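PDB 1WOZ: PduO-type ATP--cob(I)alamin adenosyltransferase from Sulfolobus tokodaii, which probably transfers the adenosyl group of ATP to cob(I)alamin, forming adenosylcobalamin. Local coordinates for residues 33-38 and 59-64. Sequence-based numbering, arbitrary orientation.
Sequences ELNSFI and VELFEI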
loop_
_atom_site.group_PDB
_atom_site.type_symbol
_atom_site.label_atom_id
_atom_site.label_comp_id
_atom_site.label_asym_id
_atom_site.label_seq_id
_atom_site.Cartn_x
_atom_site.Cartn_y
_atom_site.Cartn_z
ATOM N N GLU A 33 -8.638 -3.851 1.014
ATOM C CA GLU A 33 -7.435 -3.126 0.616
ATOM C C GLU A 33 -7.132 -3.441 -0.854
ATOM O O GLU A 33 -6.864 -2.549 -1.657
ATOM C CB GLU A 33 -6.248 -3.498 1.526
ATOM C CG GLU A 33 -4.991 -2.683 1.180
ATOM C CD GLU A 33 -3.791 -2.942 2.094
ATOM O OE1 GLU A 33 -3.924 -3.670 3.093
ATOM O OE2 GLU A 33 -2.702 -2.391 1.812
ATOM N N LEU A 34 -7.178 -4.716 -1.223
ATOM C CA LEU A 34 -6.946 -5.079 -2.624
ATOM C C LEU A 34 -7.995 -4.408 -3.536
ATOM O O LEU A 34 -7.664 -3.824 -4.573
ATOM C CB LEU A 34 -7.007 -6.607 -2.793
ATOM C CG LEU A 34 -7.041 -7.131 -4.247
ATOM C CD1 LEU A 34 -5.768 -6.712 -5.004
ATOM C CD2 LEU A 34 -7.135 -8.673 -4.233
ATOM N N ASN A 35 -9.258 -4.474 -3.129
ATOM C CA ASN A 35 -10.345 -3.894 -3.915
ATOM C C ASN A 35 -10.130 -2.386 -4.127
ATOM O O ASN A 35 -10.428 -1.840 -5.199
ATOM C CB ASN A 35 -11.684 -4.160 -3.184
ATOM C CG ASN A 35 -12.871 -4.283 -4.140
ATOM O OD1 ASN A 35 -12.710 -4.352 -5.356
ATOM N ND2 ASN A 35 -14.069 -4.314 -3.580
ATOM N N SER A 36 -9.608 -1.712 -3.100
ATOM C CA SER A 36 -9.373 -0.274 -3.187
ATOM C C SER A 36 -8.222 0.018 -4.147
ATOM O O SER A 36 -8.311 0.958 -4.949
ATOM C CB SER A 36 -9.111 0.307 -1.793
ATOM O OG SER A 36 -10.263 0.100 -0.959
ATOM N N PHE A 37 -7.141 -0.768 -4.091
ATOM C CA PHE A 37 -6.063 -0.548 -5.076
ATOM C C PHE A 37 -6.594 -0.805 -6.502
ATOM O O PHE A 37 -6.209 -0.118 -7.463
ATOM C CB PHE A 37 -4.849 -1.453 -4.788
ATOM C CG PHE A 37 -3.883 -0.869 -3.768
ATOM C CD1 PHE A 37 -2.987 0.133 -4.131
ATOM C CD2 PHE A 37 -3.922 -1.283 -2.436
ATOM C CE1 PHE A 37 -2.137 0.727 -3.173
ATOM C CE2 PHE A 37 -3.091 -0.702 -1.460
ATOM C CZ PHE A 37 -2.190 0.312 -1.827
ATOM N N ILE A 38 -7.470 -1.793 -6.657
ATOM C CA ILE A 38 -8.022 -2.046 -7.990
ATOM C C ILE A 38 -8.831 -0.822 -8.447
ATOM O O ILE A 38 -8.740 -0.406 -9.602
ATOM C CB ILE A 38 -8.915 -3.306 -8.012
ATOM C CG1 ILE A 38 -8.024 -4.553 -7.980
ATOM C CG2 ILE A 38 -9.753 -3.342 -9.304
ATOM C CD1 ILE A 38 -8.763 -5.869 -7.680
ATOM N N VAL A 59 -16.510 -6.556 -8.164
ATOM C CA VAL A 59 -17.785 -7.141 -7.766
ATOM C C VAL A 59 -17.502 -8.537 -7.189
ATOM O O VAL A 59 -18.030 -8.899 -6.126
ATOM C CB VAL A 59 -18.722 -7.269 -8.985
ATOM C CG1 VAL A 59 -19.932 -8.145 -8.625
ATOM C CG2 VAL A 59 -19.151 -5.866 -9.453
ATOM N N GLU A 60 -16.665 -9.313 -7.884
ATOM C CA GLU A 60 -16.351 -10.672 -7.433
ATOM C C GLU A 60 -15.589 -10.713 -6.114
ATOM O O GLU A 60 -15.709 -11.693 -5.363
ATOM C CB GLU A 60 -15.648 -11.469 -8.556
ATOM C CG GLU A 60 -16.551 -11.564 -9.793
ATOM C CD GLU A 60 -15.979 -12.352 -10.972
ATOM O OE1 GLU A 60 -14.769 -12.689 -11.004
ATOM O OE2 GLU A 60 -16.773 -12.627 -11.887
ATOM N N LEU A 61 -14.833 -9.656 -5.801
ATOM C CA LEU A 61 -14.161 -9.619 -4.502
ATOM C C LEU A 61 -15.254 -9.476 -3.430
ATOM O O LEU A 61 -15.123 -10.002 -2.319
ATOM C CB LEU A 61 -13.159 -8.447 -4.396
ATOM C CG LEU A 61 -11.910 -8.638 -5.278
ATOM C CD1 LEU A 61 -10.915 -7.519 -5.021
ATOM C CD2 LEU A 61 -11.244 -9.994 -4.962
ATOM N N PHE A 62 -16.330 -8.751 -3.743
ATOM C CA PHE A 62 -17.420 -8.650 -2.758
ATOM C C PHE A 62 -18.086 -10.025 -2.645
ATOM O O PHE A 62 -18.486 -10.442 -1.565
ATOM C CB PHE A 62 -18.463 -7.599 -3.164
ATOM C CG PHE A 62 -18.133 -6.213 -2.684
ATOM C CD1 PHE A 62 -17.371 -5.350 -3.459
ATOM C CD2 PHE A 62 -18.552 -5.785 -1.419
ATOM C CE1 PHE A 62 -17.022 -4.076 -2.982
ATOM C CE2 PHE A 62 -18.205 -4.513 -0.946
ATOM C CZ PHE A 62 -17.435 -3.664 -1.740
ATOM N N GLU A 63 -18.211 -10.741 -3.762
ATOM C CA GLU A 63 -18.805 -12.075 -3.685
ATOM C C GLU A 63 -17.923 -13.014 -2.860
ATOM O O GLU A 63 -18.423 -13.862 -2.094
ATOM C CB GLU A 63 -19.034 -12.632 -5.092
ATOM C CG GLU A 63 -20.094 -11.840 -5.844
ATOM C CD GLU A 63 -20.481 -12.451 -7.184
ATOM O OE1 GLU A 63 -21.620 -12.212 -7.619
ATOM O OE2 GLU A 63 -19.657 -13.143 -7.814
ATOM N N ILE A 64 -16.608 -12.860 -3.000
ATOM C CA ILE A 64 -15.672 -13.673 -2.230
ATOM C C ILE A 64 -15.868 -13.361 -0.753
ATOM O O ILE A 64 -15.860 -14.262 0.095
ATOM C CB ILE A 64 -14.184 -13.377 -2.651
ATOM C CG1 ILE A 64 -13.927 -13.988 -4.023
ATOM C CG2 ILE A 64 -13.214 -13.840 -1.560
ATOM C CD1 ILE A 64 -12.531 -13.742 -4.577
#
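Asn35 has CG anti to its backbone N (chi1 -150°), which carries the amide across to Leu61 and Phe62. Leu61 has CG anti to its carbonyl carbon, and its CD1 reaches back to the other helix. The two side chains slide past each other in opposite directions. Leu61 CD1 lies 3.7 Å from Asn35 OD1, a van der Waals contact between the methyl and the amide oxygen. The same methyl meets Ile38 CD1 tip to tip at 3.8 Å. Leu34 crosses Leu61 at about a right angle, with Leu34 CG 4.0 Å from Leu61 CD1. One leucine methyl thus fits among three residues of the facing helix. At the nitrogen end of the amide, Asn35 ND2 comes close to the Phe62 ring, 3.0 Å from Phe62 CE1. The amide and ring planes are 63° apart, and the approach to the ring is oblique. An alanine at Asn35 lacks the amide, so it would probably leave a gap between Leu61 and the Phe62 ring where that group now packs. Asn35 and Phe62 also touch a bound polypropylene glycol molecule, and Asn35 and Leu61 belong to its pocket. The two segments run antiparallel at 174°, with axes 10.2 Å apart, in neighbouring helices of the five-helix bundle, the fold of PduO-type adenosyltransferases, which here assembles as a trimer. Phe62 meets Tyr171 of the second subunit, and Asn35 packs on Pro105 of that subunit. Within the chain, Leu34 rests on helices 109-134 and 140-163, while Ile38 packs against Thr117 of helix 109-134 and against Leu54 and Val57, earlier in helix 48-69.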